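Local coordinates for 432aa long hypothetical deoxyribodipyrimidine photolyase (Sulfolobus tokodaii, PDB 2E0I), which probably uses light energy absorbed by FAD to split ultraviolet-induced cyclobutane pyrimidine dimers in DNA, and carries a second FAD as a putative light-harvesting cofactor, at residues 260-265 / 347-351; 264-269 / 355-360; 281-285 / 329-334. All blocks are in the same frame, centred on the assembly; numbering follows the deposited sequence.

Contact 1: 260-265 / 347-351; sequences VFGHCY and NGNWQ. With FAD (flavin-adenine dinucleotide), chain E.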
loop_
_atom_site.group_PDB
_atom_site.type_symbol
_atom_site.label_atom_id
_atom_site.label_comp_id
_atom_site.label_asym_id
_atom_site.label_seq_id
_atom_site.Cartn_x
_atom_site.Cartn_y
_atom_site.Cartn_z
ATOM N N VAL A 260 3.834 0.771 -16.296
ATOM C CA VAL A 260 3.236 -0.335 -15.552
ATOM C C VAL A 260 1.819 0.019 -15.128
ATOM O O VAL A 260 0.966 -0.859 -14.984
ATOM C CB VAL A 260 4.055 -0.739 -14.300
ATOM C CG1 VAL A 260 5.462 -1.138 -14.711
ATOM C CG2 VAL A 260 4.068 0.397 -13.287
ATOM N N PHE A 261 1.552 1.304 -14.935
ATOM C CA PHE A 261 0.216 1.714 -14.546
ATOM C C PHE A 261 -0.694 1.736 -15.758
ATOM O O PHE A 261 -0.907 2.778 -16.361
ATOM C CB PHE A 261 0.265 3.087 -13.897
ATOM C CG PHE A 261 0.985 3.099 -12.588
ATOM C CD1 PHE A 261 0.548 2.295 -11.537
ATOM C CD2 PHE A 261 2.107 3.895 -12.403
ATOM C CE1 PHE A 261 1.216 2.282 -10.323
ATOM C CE2 PHE A 261 2.783 3.889 -11.191
ATOM C CZ PHE A 261 2.336 3.079 -10.146
ATOM N N GLY A 262 -1.223 0.574 -16.123
ATOM C CA GLY A 262 -2.098 0.502 -17.279
ATOM C C GLY A 262 -1.680 -0.557 -18.281
ATOM O O GLY A 262 -2.519 -1.059 -19.022
ATOM N N HIS A 263 -0.388 -0.879 -18.323
ATOM C CA HIS A 263 0.132 -1.891 -19.238
ATOM C C HIS A 263 0.977 -2.887 -18.468
ATOM O O HIS A 263 1.285 -2.678 -17.307
ATOM C CB HIS A 263 1.019 -1.268 -20.317
ATOM C CG HIS A 263 0.371 -0.159 -21.088
ATOM N ND1 HIS A 263 0.989 0.455 -22.158
ATOM C CD2 HIS A 263 -0.817 0.469 -20.929
ATOM C CE1 HIS A 263 0.210 1.414 -22.622
ATOM N NE2 HIS A 263 -0.891 1.443 -21.893
ATOM N N CYS A 264 1.365 -3.967 -19.132
ATOM C CA CYS A 264 2.194 -4.988 -18.508
ATOM C C CYS A 264 3.652 -4.541 -18.495
ATOM O O CYS A 264 4.119 -3.899 -19.437
ATOM C CB CYS A 264 2.076 -6.307 -19.274
ATOM S SG CYS A 264 0.412 -7.013 -19.338
ATOM N N TYR A 265 4.366 -4.872 -17.422
ATOM C CA TYR A 265 5.770 -4.515 -17.315
ATOM C C TYR A 265 6.433 -5.031 -18.586
ATOM O O TYR A 265 7.108 -4.284 -19.298
ATOM C CB TYR A 265 6.383 -5.167 -16.077
ATOM C CG TYR A 265 7.854 -4.895 -15.914
ATOM C CD1 TYR A 265 8.330 -3.592 -15.822
ATOM C CD2 TYR A 265 8.772 -5.939 -15.887
ATOM C CE1 TYR A 265 9.687 -3.331 -15.712
ATOM C CE2 TYR A 265 10.137 -5.695 -15.776
ATOM C CZ TYR A 265 10.589 -4.389 -15.692
ATOM O OH TYR A 265 11.938 -4.130 -15.614
ATOM N N ASN A 347 0.712 -2.599 -7.712
ATOM C CA ASN A 347 0.910 -2.918 -9.121
ATOM C C ASN A 347 2.036 -3.936 -9.319
ATOM O O ASN A 347 1.860 -4.953 -10.012
ATOM C CB ASN A 347 1.235 -1.649 -9.903
ATOM C CG ASN A 347 1.303 -1.897 -11.393
ATOM O OD1 ASN A 347 2.238 -2.536 -11.892
ATOM N ND2 ASN A 347 0.297 -1.413 -12.118
ATOM N N GLY A 348 3.185 -3.655 -8.700
ATOM C CA GLY A 348 4.342 -4.522 -8.811
ATOM C C GLY A 348 4.024 -5.949 -8.449
ATOM O O GLY A 348 4.372 -6.889 -9.171
ATOM N N ASN A 349 3.338 -6.112 -7.326
ATOM C CA ASN A 349 2.972 -7.433 -6.855
ATOM C C ASN A 349 2.003 -8.156 -7.777
ATOM O O ASN A 349 2.176 -9.345 -8.031
ATOM C CB ASN A 349 2.408 -7.331 -5.445
ATOM C CG ASN A 349 3.497 -7.377 -4.379
ATOM O OD1 ASN A 349 3.995 -8.447 -4.041
ATOM N ND2 ASN A 349 3.872 -6.216 -3.852
ATOM N N TRP A 350 0.992 -7.456 -8.290
ATOM C CA TRP A 350 0.045 -8.109 -9.184
ATOM C C TRP A 350 0.737 -8.626 -10.433
ATOM O O TRP A 350 0.560 -9.780 -10.826
ATOM C CB TRP A 350 -1.093 -7.165 -9.585
ATOM C CG TRP A 350 -2.218 -7.157 -8.591
ATOM C CD1 TRP A 350 -2.405 -6.271 -7.564
ATOM C CD2 TRP A 350 -3.266 -8.130 -8.478
ATOM N NE1 TRP A 350 -3.506 -6.639 -6.816
ATOM C CE2 TRP A 350 -4.051 -7.774 -7.355
ATOM C CE3 TRP A 350 -3.615 -9.267 -9.212
ATOM C CZ2 TRP A 350 -5.158 -8.513 -6.954
ATOM C CZ3 TRP A 350 -4.717 -10.005 -8.814
ATOM C CH2 TRP A 350 -5.476 -9.626 -7.696
ATOM N N GLN A 351 1.541 -7.776 -11.053
ATOM C CA GLN A 351 2.235 -8.186 -12.260
ATOM C C GLN A 351 3.174 -9.338 -11.965
ATOM O O GLN A 351 3.343 -10.236 -12.778
ATOM C CB GLN A 351 3.007 -7.011 -12.843
ATOM C CG GLN A 351 2.131 -5.833 -13.169
ATOM C CD GLN A 351 2.446 -5.277 -14.519
ATOM O OE1 GLN A 351 2.549 -6.036 -15.488
ATOM N NE2 GLN A 351 2.602 -3.950 -14.608
HETATM P PA FAD E . 4.775 -8.612 7.124
HETATM O O1A FAD E . 4.657 -8.524 8.597
HETATM O O2A FAD E . 5.407 -9.728 6.387
HETATM O O5B FAD E . 5.971 -7.539 7.013
HETATM C C5B FAD E . 6.893 -7.549 5.921
HETATM C C4B FAD E . 7.137 -6.119 5.433
HETATM O O4B FAD E . 8.049 -6.092 4.322
HETATM C C3B FAD E . 5.820 -5.513 4.944
HETATM O O3B FAD E . 5.241 -4.757 6.010
HETATM C C2B FAD E . 6.333 -4.542 3.883
HETATM O O2B FAD E . 6.924 -3.405 4.514
HETATM C C1B FAD E . 7.414 -5.404 3.230
HETATM N N9A FAD E . 6.838 -6.399 2.294
HETATM C C8A FAD E . 6.563 -7.676 2.550
HETATM N N7A FAD E . 6.147 -8.276 1.437
HETATM C C5A FAD E . 6.153 -7.373 0.461
HETATM C C6A FAD E . 5.829 -7.389 -0.892
HETATM N N6A FAD E . 5.424 -8.508 -1.484
HETATM N N1A FAD E . 5.939 -6.256 -1.602
HETATM C C2A FAD E . 6.350 -5.129 -1.047
HETATM N N3A FAD E . 6.672 -5.079 0.235
HETATM C C4A FAD E . 6.585 -6.172 1.007
HETATM N N1 FAD E . 1.776 -3.991 0.298
HETATM C C2 FAD E . 1.400 -2.655 0.494
HETATM O O2 FAD E . 1.901 -1.990 1.397
HETATM N N3 FAD E . 0.404 -2.085 -0.309
HETATM C C4 FAD E . -0.214 -2.861 -1.297
HETATM O O4 FAD E . -1.047 -2.345 -2.040
HETATM C C4X FAD E . 0.152 -4.191 -1.476
HETATM N N5 FAD E . -0.536 -4.976 -2.408
HETATM C C5X FAD E . -0.166 -6.311 -2.615
HETATM C C6 FAD E . -0.854 -7.067 -3.559
HETATM C C7 FAD E . -0.475 -8.383 -3.800
HETATM C C7M FAD E . -1.229 -9.181 -4.866
HETATM C C8 FAD E . 0.587 -8.942 -3.091
HETATM C C8M FAD E . 1.045 -10.378 -3.354
HETATM C C9 FAD E . 1.267 -8.178 -2.147
HETATM C C9A FAD E . 0.903 -6.856 -1.905
HETATM N N10 FAD E . 1.597 -6.066 -0.969
HETATM C C10 FAD E . 1.149 -4.764 -0.689
HETATM C "C1'" FAD E . 2.773 -6.617 -0.248
HETATM C "C2'" FAD E . 2.534 -7.322 1.090
HETATM O "O2'" FAD E . 1.548 -8.347 0.947
HETATM C "C3'" FAD E . 2.126 -6.350 2.201
HETATM O "O3'" FAD E . 3.098 -5.305 2.294
HETATM C "C4'" FAD E . 2.045 -7.057 3.556
HETATM O "O4'" FAD E . 1.119 -8.145 3.490
HETATM C "C5'" FAD E . 1.607 -6.088 4.656
HETATM O "O5'" FAD E . 1.433 -6.768 5.904
HETATM P P FAD E . 2.600 -6.810 7.012
HETATM O O1P FAD E . 3.083 -5.427 7.220
HETATM O O2P FAD E . 2.066 -7.548 8.179
HETATM O O3P FAD E . 3.762 -7.669 6.295
#
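A loop that follows helix 238-256 is tied by two amide side chains, Asn347 and Gln351, to helix 343-353, whose Asn349 and Trp350 reach FAD. At Val260 the CB packs 3.5 Å from Asn347 OD1, and the carbonyl receives a hydrogen bond from Asn347, with Asn347 ND2 3.0 Å from Val260 O. The same oxygen accepts a weak bond from Gly262 N, closing an inverse gamma turn centred on Phe261. The ring of Phe261 bends back to place CD1 3.8 Å from Asn347 ND2 and also lies about 4 Å from the second FAD. Gly262 takes up a positive phi at which a CB would collide with the preceding carbonyl. At His263 the backbone carries the contact, its O receiving a weak hydrogen bond from Gln351 NE2 at 3.3 Å. Cys264 follows with CB 3.8 Å from Gln351 OE1, and that same OE1 accepts the bond from Tyr265 N at 2.9 Å; OE1 is also hydrogen-bonded to the hydroxyl of Thr356. Gln351 NE2 also donates to Asn347 OD1, 3.1 Å away, locking the two amides together. On the FAD side of the helix, Asn349 pairs with the adenine through OD1 to N6A (2.9 Å) and ND2 to N1A (3.1 Å), while Trp350 offers a ring face to the flavin methyl C7M, probably as the flavin-proximal tryptophan of photolyases. Side-chain amides thus do the work of backbone pairing, satisfying loop carbonyls and an NH from one helical face, while Asn349 bonds to the adenine and Trp350 packs on the flavin methyl.

Contact 2: 264-269 / 355-360; sequences CYRREY and STGVDY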
loop_
_atom_site.group_PDB
_atom_site.type_symbol
_atom_site.label_atom_id
_atom_site.label_comp_id
_atom_site.label_asym_id
_atom_site.label_seq_id
_atom_site.Cartn_x
_atom_site.Cartn_y
_atom_site.Cartn_z
ATOM N N CYS A 264 1.365 -3.967 -19.132
ATOM C CA CYS A 264 2.194 -4.988 -18.508
ATOM C C CYS A 264 3.652 -4.541 -18.495
ATOM O O CYS A 264 4.119 -3.899 -19.437
ATOM C CB CYS A 264 2.076 -6.307 -19.274
ATOM S SG CYS A 264 0.412 -7.013 -19.338
ATOM N N TYR A 265 4.366 -4.872 -17.422
ATOM C CA TYR A 265 5.770 -4.515 -17.315
ATOM C C TYR A 265 6.433 -5.031 -18.586
ATOM O O TYR A 265 7.108 -4.284 -19.298
ATOM C CB TYR A 265 6.383 -5.167 -16.077
ATOM C CG TYR A 265 7.854 -4.895 -15.914
ATOM C CD1 TYR A 265 8.330 -3.592 -15.822
ATOM C CD2 TYR A 265 8.772 -5.939 -15.887
ATOM C CE1 TYR A 265 9.687 -3.331 -15.712
ATOM C CE2 TYR A 265 10.137 -5.695 -15.776
ATOM C CZ TYR A 265 10.589 -4.389 -15.692
ATOM O OH TYR A 265 11.938 -4.130 -15.614
ATOM N N ARG A 266 6.225 -6.315 -18.864
ATOM C CA ARG A 266 6.740 -6.951 -20.068
ATOM C C ARG A 266 5.621 -6.798 -21.091
ATOM O O ARG A 266 4.757 -7.663 -21.218
ATOM C CB ARG A 266 7.035 -8.425 -19.802
ATOM C CG ARG A 266 8.200 -8.625 -18.858
ATOM C CD ARG A 266 8.660 -10.056 -18.842
ATOM N NE ARG A 266 7.763 -10.919 -18.091
ATOM C CZ ARG A 266 7.889 -12.241 -18.042
ATOM N NH1 ARG A 266 8.876 -12.832 -18.706
ATOM N NH2 ARG A 266 7.034 -12.975 -17.338
ATOM N N ARG A 267 5.653 -5.673 -21.803
ATOM C CA ARG A 267 4.645 -5.302 -22.793
ATOM C C ARG A 267 4.030 -6.375 -23.698
ATOM O O ARG A 267 2.832 -6.311 -23.980
ATOM C CB ARG A 267 5.184 -4.154 -23.651
ATOM C CG ARG A 267 5.664 -2.969 -22.832
ATOM C CD ARG A 267 6.206 -1.850 -23.708
ATOM N NE ARG A 267 7.107 -0.973 -22.959
ATOM C CZ ARG A 267 8.318 -1.324 -22.524
ATOM N NH1 ARG A 267 9.059 -0.455 -21.846
ATOM N NH2 ARG A 267 8.799 -2.539 -22.772
ATOM N N GLU A 268 4.816 -7.352 -24.152
ATOM C CA GLU A 268 4.274 -8.392 -25.026
ATOM C C GLU A 268 2.945 -8.977 -24.544
ATOM O O GLU A 268 2.038 -9.228 -25.341
ATOM C CB GLU A 268 5.286 -9.532 -25.245
ATOM C CG GLU A 268 5.895 -10.146 -24.011
ATOM C CD GLU A 268 7.073 -9.364 -23.448
ATOM O OE1 GLU A 268 7.138 -8.125 -23.643
ATOM O OE2 GLU A 268 7.926 -10.002 -22.787
ATOM N N TYR A 269 2.820 -9.172 -23.237
ATOM C CA TYR A 269 1.608 -9.740 -22.658
ATOM C C TYR A 269 0.382 -8.832 -22.663
ATOM O O TYR A 269 -0.667 -9.193 -22.129
ATOM C CB TYR A 269 1.908 -10.219 -21.248
ATOM C CG TYR A 269 2.917 -11.341 -21.227
ATOM C CD1 TYR A 269 2.583 -12.614 -21.683
ATOM C CD2 TYR A 269 4.213 -11.127 -20.762
ATOM C CE1 TYR A 269 3.514 -13.645 -21.673
ATOM C CE2 TYR A 269 5.151 -12.151 -20.749
ATOM C CZ TYR A 269 4.797 -13.406 -21.203
ATOM O OH TYR A 269 5.723 -14.423 -21.174
ATOM N N SER A 355 2.839 -13.037 -13.595
ATOM C CA SER A 355 4.050 -13.284 -14.359
ATOM C C SER A 355 4.078 -12.486 -15.661
ATOM O O SER A 355 4.297 -13.024 -16.747
ATOM C CB SER A 355 4.268 -14.793 -14.604
ATOM O OG SER A 355 3.091 -15.455 -15.007
ATOM N N THR A 356 3.832 -11.188 -15.519
ATOM C CA THR A 356 3.873 -10.244 -16.624
ATOM C C THR A 356 4.796 -9.162 -16.101
ATOM O O THR A 356 4.923 -8.099 -16.697
ATOM C CB THR A 356 2.504 -9.599 -16.915
ATOM O OG1 THR A 356 2.085 -8.824 -15.786
ATOM C CG2 THR A 356 1.466 -10.656 -17.218
ATOM N N GLY A 357 5.429 -9.453 -14.966
ATOM C CA GLY A 357 6.333 -8.506 -14.344
ATOM C C GLY A 357 7.762 -8.969 -14.113
ATOM O O GLY A 357 8.363 -9.643 -14.945
ATOM N N VAL A 358 8.301 -8.596 -12.958
ATOM C CA VAL A 358 9.673 -8.910 -12.585
ATOM C C VAL A 358 10.008 -10.387 -12.476
ATOM O O VAL A 358 11.146 -10.783 -12.714
ATOM C CB VAL A 358 10.043 -8.186 -11.285
ATOM C CG1 VAL A 358 11.224 -8.858 -10.614
ATOM C CG2 VAL A 358 10.379 -6.735 -11.606
ATOM N N ASP A 359 9.043 -11.210 -12.100
ATOM C CA ASP A 359 9.316 -12.634 -12.034
ATOM C C ASP A 359 9.047 -13.133 -13.443
ATOM O O ASP A 359 7.909 -13.064 -13.931
ATOM C CB ASP A 359 8.380 -13.332 -11.058
ATOM C CG ASP A 359 8.715 -14.796 -10.895
ATOM O OD1 ASP A 359 7.903 -15.538 -10.294
ATOM O OD2 ASP A 359 9.802 -15.197 -11.370
ATOM N N TYR A 360 10.091 -13.635 -14.094
ATOM C CA TYR A 360 9.977 -14.105 -15.474
ATOM C C TYR A 360 9.430 -15.534 -15.674
ATOM O O TYR A 360 8.950 -15.870 -16.764
ATOM C CB TYR A 360 11.337 -13.919 -16.179
ATOM C CG TYR A 360 11.736 -12.453 -16.324
ATOM C CD1 TYR A 360 11.122 -11.629 -17.279
ATOM C CD2 TYR A 360 12.691 -11.874 -15.474
ATOM C CE1 TYR A 360 11.445 -10.263 -17.383
ATOM C CE2 TYR A 360 13.021 -10.504 -15.570
ATOM C CZ TYR A 360 12.393 -9.710 -16.529
ATOM O OH TYR A 360 12.715 -8.374 -16.652
HETATM O O HOH W 1 13.183 -6.219 -15.423
#
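A Schellman motif ends helix 343-353, and the chain that leaves it, with Ser355 at positive phi, docks on the loop 264-269 of the FAD-binding domain. Arg266 is the chief link. Its backbone N donates to Thr356 O (3.1 Å, nearly linear), and its side chain runs on along the partner so that NH2 makes a weak hydrogen bond to Ser355 O at 2.8 Å; one face of the guanidinium lies against the ring edge of Tyr360. Thr356 packs its side chain against the loop 264-269: its CB lies 4.1 Å from Cys264 CB, its CG2 4.1 Å from Tyr269 CB, and its hydroxyl is bonded to Gln351 in the helix just before. Tyr265, the third large contributor, sets CB 3.3 Å from Thr356 O and runs its ring past the backbone of Gly357 (Tyr265 CD2 to Gly357 C 3.7 Å) to Val358, CE2 to CG2 4.3 Å. At the outer end a single water joins two hydroxyls, 2.4 Å from Tyr265 OH and 2.5 Å from Tyr360 OH.

Contact 3: 281-285 / 329-334; sequences FEAWK and WGERYF. With FAD (flavin-adenine dinucleotide), chain E.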
loop_
_atom_site.group_PDB
_atom_site.type_symbol
_atom_site.label_atom_id
_atom_site.label_comp_id
_atom_site.label_asym_id
_atom_site.label_seq_id
_atom_site.Cartn_x
_atom_site.Cartn_y
_atom_site.Cartn_z
ATOM N N PHE A 281 -15.346 -13.358 -11.585
ATOM C CA PHE A 281 -14.809 -12.193 -10.900
ATOM C C PHE A 281 -15.676 -11.769 -9.719
ATOM O O PHE A 281 -15.170 -11.380 -8.667
ATOM C CB PHE A 281 -14.692 -11.021 -11.876
ATOM C CG PHE A 281 -14.119 -9.777 -11.260
ATOM C CD1 PHE A 281 -12.896 -9.810 -10.603
ATOM C CD2 PHE A 281 -14.799 -8.577 -11.330
ATOM C CE1 PHE A 281 -12.365 -8.663 -10.024
ATOM C CE2 PHE A 281 -14.273 -7.429 -10.756
ATOM C CZ PHE A 281 -13.058 -7.474 -10.101
ATOM N N GLU A 282 -16.988 -11.835 -9.907
ATOM C CA GLU A 282 -17.920 -11.450 -8.864
ATOM C C GLU A 282 -17.837 -12.443 -7.712
ATOM O O GLU A 282 -17.943 -12.063 -6.543
ATOM C CB GLU A 282 -19.332 -11.411 -9.426
ATOM C CG GLU A 282 -20.308 -10.642 -8.562
ATOM C CD GLU A 282 -20.352 -9.152 -8.888
ATOM O OE1 GLU A 282 -19.269 -8.524 -8.975
ATOM O OE2 GLU A 282 -21.476 -8.610 -9.049
ATOM N N ALA A 283 -17.637 -13.714 -8.054
ATOM C CA ALA A 283 -17.521 -14.780 -7.066
ATOM C C ALA A 283 -16.234 -14.604 -6.262
ATOM O O ALA A 283 -16.201 -14.846 -5.054
ATOM C CB ALA A 283 -17.516 -16.118 -7.758
ATOM N N TRP A 284 -15.175 -14.178 -6.943
ATOM C CA TRP A 284 -13.874 -13.952 -6.322
ATOM C C TRP A 284 -13.941 -12.810 -5.300
ATOM O O TRP A 284 -13.422 -12.928 -4.196
ATOM C CB TRP A 284 -12.851 -13.620 -7.410
ATOM C CG TRP A 284 -11.468 -13.336 -6.923
ATOM C CD1 TRP A 284 -10.532 -14.245 -6.521
ATOM C CD2 TRP A 284 -10.857 -12.051 -6.804
ATOM N NE1 TRP A 284 -9.376 -13.606 -6.164
ATOM C CE2 TRP A 284 -9.544 -12.256 -6.327
ATOM C CE3 TRP A 284 -11.291 -10.742 -7.052
ATOM C CZ2 TRP A 284 -8.656 -11.201 -6.095
ATOM C CZ3 TRP A 284 -10.410 -9.695 -6.823
ATOM C CH2 TRP A 284 -9.104 -9.930 -6.348
ATOM N N LYS A 285 -14.588 -11.706 -5.660
ATOM C CA LYS A 285 -14.686 -10.579 -4.746
ATOM C C LYS A 285 -15.512 -10.909 -3.517
ATOM O O LYS A 285 -15.276 -10.359 -2.448
ATOM C CB LYS A 285 -15.291 -9.360 -5.443
ATOM C CG LYS A 285 -14.419 -8.770 -6.524
ATOM C CD LYS A 285 -15.058 -7.557 -7.187
ATOM C CE LYS A 285 -16.327 -7.933 -7.911
ATOM N NZ LYS A 285 -16.986 -6.754 -8.531
ATOM N N TRP A 329 -7.897 -5.849 -13.207
ATOM C CA TRP A 329 -9.177 -5.879 -12.506
ATOM C C TRP A 329 -8.908 -6.116 -11.015
ATOM O O TRP A 329 -9.444 -5.424 -10.139
ATOM C CB TRP A 329 -10.050 -7.016 -13.049
ATOM C CG TRP A 329 -10.674 -6.774 -14.403
ATOM C CD1 TRP A 329 -10.137 -6.076 -15.450
ATOM C CD2 TRP A 329 -11.929 -7.285 -14.866
ATOM N NE1 TRP A 329 -10.981 -6.122 -16.537
ATOM C CE2 TRP A 329 -12.088 -6.858 -16.206
ATOM C CE3 TRP A 329 -12.936 -8.068 -14.282
ATOM C CZ2 TRP A 329 -13.215 -7.187 -16.970
ATOM C CZ3 TRP A 329 -14.058 -8.397 -15.044
ATOM C CH2 TRP A 329 -14.185 -7.955 -16.373
ATOM N N GLY A 330 -8.072 -7.111 -10.740
ATOM C CA GLY A 330 -7.734 -7.441 -9.372
ATOM C C GLY A 330 -6.979 -6.307 -8.719
ATOM O O GLY A 330 -7.210 -5.995 -7.560
ATOM N N GLU A 331 -6.068 -5.695 -9.466
ATOM C CA GLU A 331 -5.284 -4.574 -8.960
ATOM C C GLU A 331 -6.216 -3.494 -8.443
ATOM O O GLU A 331 -6.049 -3.007 -7.326
ATOM C CB GLU A 331 -4.425 -3.978 -10.071
ATOM C CG GLU A 331 -3.652 -2.746 -9.637
ATOM C CD GLU A 331 -3.121 -1.916 -10.804
ATOM O OE1 GLU A 331 -2.332 -0.972 -10.540
ATOM O OE2 GLU A 331 -3.494 -2.198 -11.969
ATOM N N ARG A 332 -7.199 -3.127 -9.266
ATOM C CA ARG A 332 -8.157 -2.096 -8.895
ATOM C C ARG A 332 -9.028 -2.516 -7.722
ATOM O O ARG A 332 -9.301 -1.716 -6.823
ATOM C CB ARG A 332 -9.061 -1.720 -10.065
ATOM C CG ARG A 332 -9.498 -0.263 -9.991
ATOM C CD ARG A 332 -10.978 -0.065 -10.184
ATOM N NE ARG A 332 -11.441 -0.499 -11.493
ATOM C CZ ARG A 332 -12.718 -0.611 -11.867
ATOM N NH1 ARG A 332 -13.720 -0.321 -11.035
ATOM N NH2 ARG A 332 -12.990 -1.037 -13.095
ATOM N N TYR A 333 -9.479 -3.762 -7.717
ATOM C CA TYR A 333 -10.301 -4.200 -6.608
ATOM C C TYR A 333 -9.538 -4.075 -5.282
ATOM O O TYR A 333 -10.079 -3.575 -4.289
ATOM C CB TYR A 333 -10.754 -5.633 -6.812
ATOM C CG TYR A 333 -11.678 -6.065 -5.721
ATOM C CD1 TYR A 333 -12.932 -5.476 -5.581
ATOM C CD2 TYR A 333 -11.280 -7.013 -4.783
ATOM C CE1 TYR A 333 -13.766 -5.816 -4.531
ATOM C CE2 TYR A 333 -12.109 -7.367 -3.722
ATOM C CZ TYR A 333 -13.349 -6.761 -3.605
ATOM O OH TYR A 333 -14.163 -7.101 -2.558
ATOM N N PHE A 334 -8.290 -4.538 -5.265
ATOM C CA PHE A 334 -7.453 -4.450 -4.074
ATOM C C PHE A 334 -7.278 -3.006 -3.644
ATOM O O PHE A 334 -7.314 -2.708 -2.457
ATOM C CB PHE A 334 -6.066 -5.040 -4.342
ATOM C CG PHE A 334 -5.903 -6.460 -3.875
ATOM C CD1 PHE A 334 -6.998 -7.327 -3.813
ATOM C CD2 PHE A 334 -4.642 -6.943 -3.532
ATOM C CE1 PHE A 334 -6.842 -8.643 -3.420
ATOM C CE2 PHE A 334 -4.472 -8.269 -3.137
ATOM C CZ PHE A 334 -5.579 -9.120 -3.082
HETATM P PA FAD E . 4.775 -8.612 7.124
HETATM O O1A FAD E . 4.657 -8.524 8.597
HETATM O O2A FAD E . 5.407 -9.728 6.387
HETATM O O5B FAD E . 5.971 -7.539 7.013
HETATM C C5B FAD E . 6.893 -7.549 5.921
HETATM C C4B FAD E . 7.137 -6.119 5.433
HETATM O O4B FAD E . 8.049 -6.092 4.322
HETATM C C3B FAD E . 5.820 -5.513 4.944
HETATM O O3B FAD E . 5.241 -4.757 6.010
HETATM C C2B FAD E . 6.333 -4.542 3.883
HETATM O O2B FAD E . 6.924 -3.405 4.514
HETATM C C1B FAD E . 7.414 -5.404 3.230
HETATM N N9A FAD E . 6.838 -6.399 2.294
HETATM C C8A FAD E . 6.563 -7.676 2.550
HETATM N N7A FAD E . 6.147 -8.276 1.437
HETATM C C5A FAD E . 6.153 -7.373 0.461
HETATM C C6A FAD E . 5.829 -7.389 -0.892
HETATM N N6A FAD E . 5.424 -8.508 -1.484
HETATM N N1A FAD E . 5.939 -6.256 -1.602
HETATM C C2A FAD E . 6.350 -5.129 -1.047
HETATM N N3A FAD E . 6.672 -5.079 0.235
HETATM C C4A FAD E . 6.585 -6.172 1.007
HETATM N N1 FAD E . 1.776 -3.991 0.298
HETATM C C2 FAD E . 1.400 -2.655 0.494
HETATM O O2 FAD E . 1.901 -1.990 1.397
HETATM N N3 FAD E . 0.404 -2.085 -0.309
HETATM C C4 FAD E . -0.214 -2.861 -1.297
HETATM O O4 FAD E . -1.047 -2.345 -2.040
HETATM C C4X FAD E . 0.152 -4.191 -1.476
HETATM N N5 FAD E . -0.536 -4.976 -2.408
HETATM C C5X FAD E . -0.166 -6.311 -2.615
HETATM C C6 FAD E . -0.854 -7.067 -3.559
HETATM C C7 FAD E . -0.475 -8.383 -3.800
HETATM C C7M FAD E . -1.229 -9.181 -4.866
HETATM C C8 FAD E . 0.587 -8.942 -3.091
HETATM C C8M FAD E . 1.045 -10.378 -3.354
HETATM C C9 FAD E . 1.267 -8.178 -2.147
HETATM C C9A FAD E . 0.903 -6.856 -1.905
HETATM N N10 FAD E . 1.597 -6.066 -0.969
HETATM C C10 FAD E . 1.149 -4.764 -0.689
HETATM C "C1'" FAD E . 2.773 -6.617 -0.248
HETATM C "C2'" FAD E . 2.534 -7.322 1.090
HETATM O "O2'" FAD E . 1.548 -8.347 0.947
HETATM C "C3'" FAD E . 2.126 -6.350 2.201
HETATM O "O3'" FAD E . 3.098 -5.305 2.294
HETATM C "C4'" FAD E . 2.045 -7.057 3.556
HETATM O "O4'" FAD E . 1.119 -8.145 3.490
HETATM C "C5'" FAD E . 1.607 -6.088 4.656
HETATM O "O5'" FAD E . 1.433 -6.768 5.904
HETATM P P FAD E . 2.600 -6.810 7.012
HETATM O O1P FAD E . 3.083 -5.427 7.220
HETATM O O2P FAD E . 2.066 -7.548 8.179
HETATM O O3P FAD E . 3.762 -7.669 6.295
#
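This is an aromatic helix-helix interface in the FAD-binding domain, where helix 278-286 lies against helix 327-337, the segment axes 11.9 Å apart at closest approach and crossing at -33° with their N-to-C directions roughly aligned. Phe281 receives the edge of Trp329 on its ring face, an edge-to-face pair with centroids 5.1 Å apart. One turn on, Lys285 lays its aliphatic chain over Tyr333, CG standing 3.5 Å above the ring centroid in a CH-pi contact, while its ammonium NZ turns back to form a salt bridge with Glu282 OE1 at 2.9 Å. Trp284 leaves its helix sideways and brings its six-membered ring to the second helix: CZ3 meets Tyr333 CD2 at 3.5 Å, CH2 meets Phe334 CE1 at 3.9 Å, and the same CH2 lies 4.1 Å from CA of Gly330. Phe334 in turn reaches the cofactor, CE2 lying 3.8 Å from FAD C7M. The polar ends bond elsewhere, Trp284 NE1 to Val315 O and Tyr333 OH to Asn302 OD1. With no hydrogen bond crossing between the segments, cohesion comes from ring and hydrocarbon surfaces.

Overall arrangement
Contacts 1 and 2 share the loop residues Cys264 and Tyr265, with centres 8 Å apart; Gln351 OE1 and Thr356 OG1, 2.8 Å apart, join them. Contact 3 lies 15 Å from contact 1, centre to centre, and meets it where Trp350 NE1 comes 3.5 Å from Phe334 CD2 and Asn347 ND2 lies 3.1 Å from Glu331 OE1. Trp350 and Phe334 border the same flavin methyl from consecutive helices, whereas Glu331 is hydrogen-bonded to N6A of the second FAD, which Phe261 also approaches, so both contacts have residues at each FAD. Contact 2 lies farther out, the Val358 side chain about 11 Å from a bound FAD and the nearest atoms about 9 Å from contact 3.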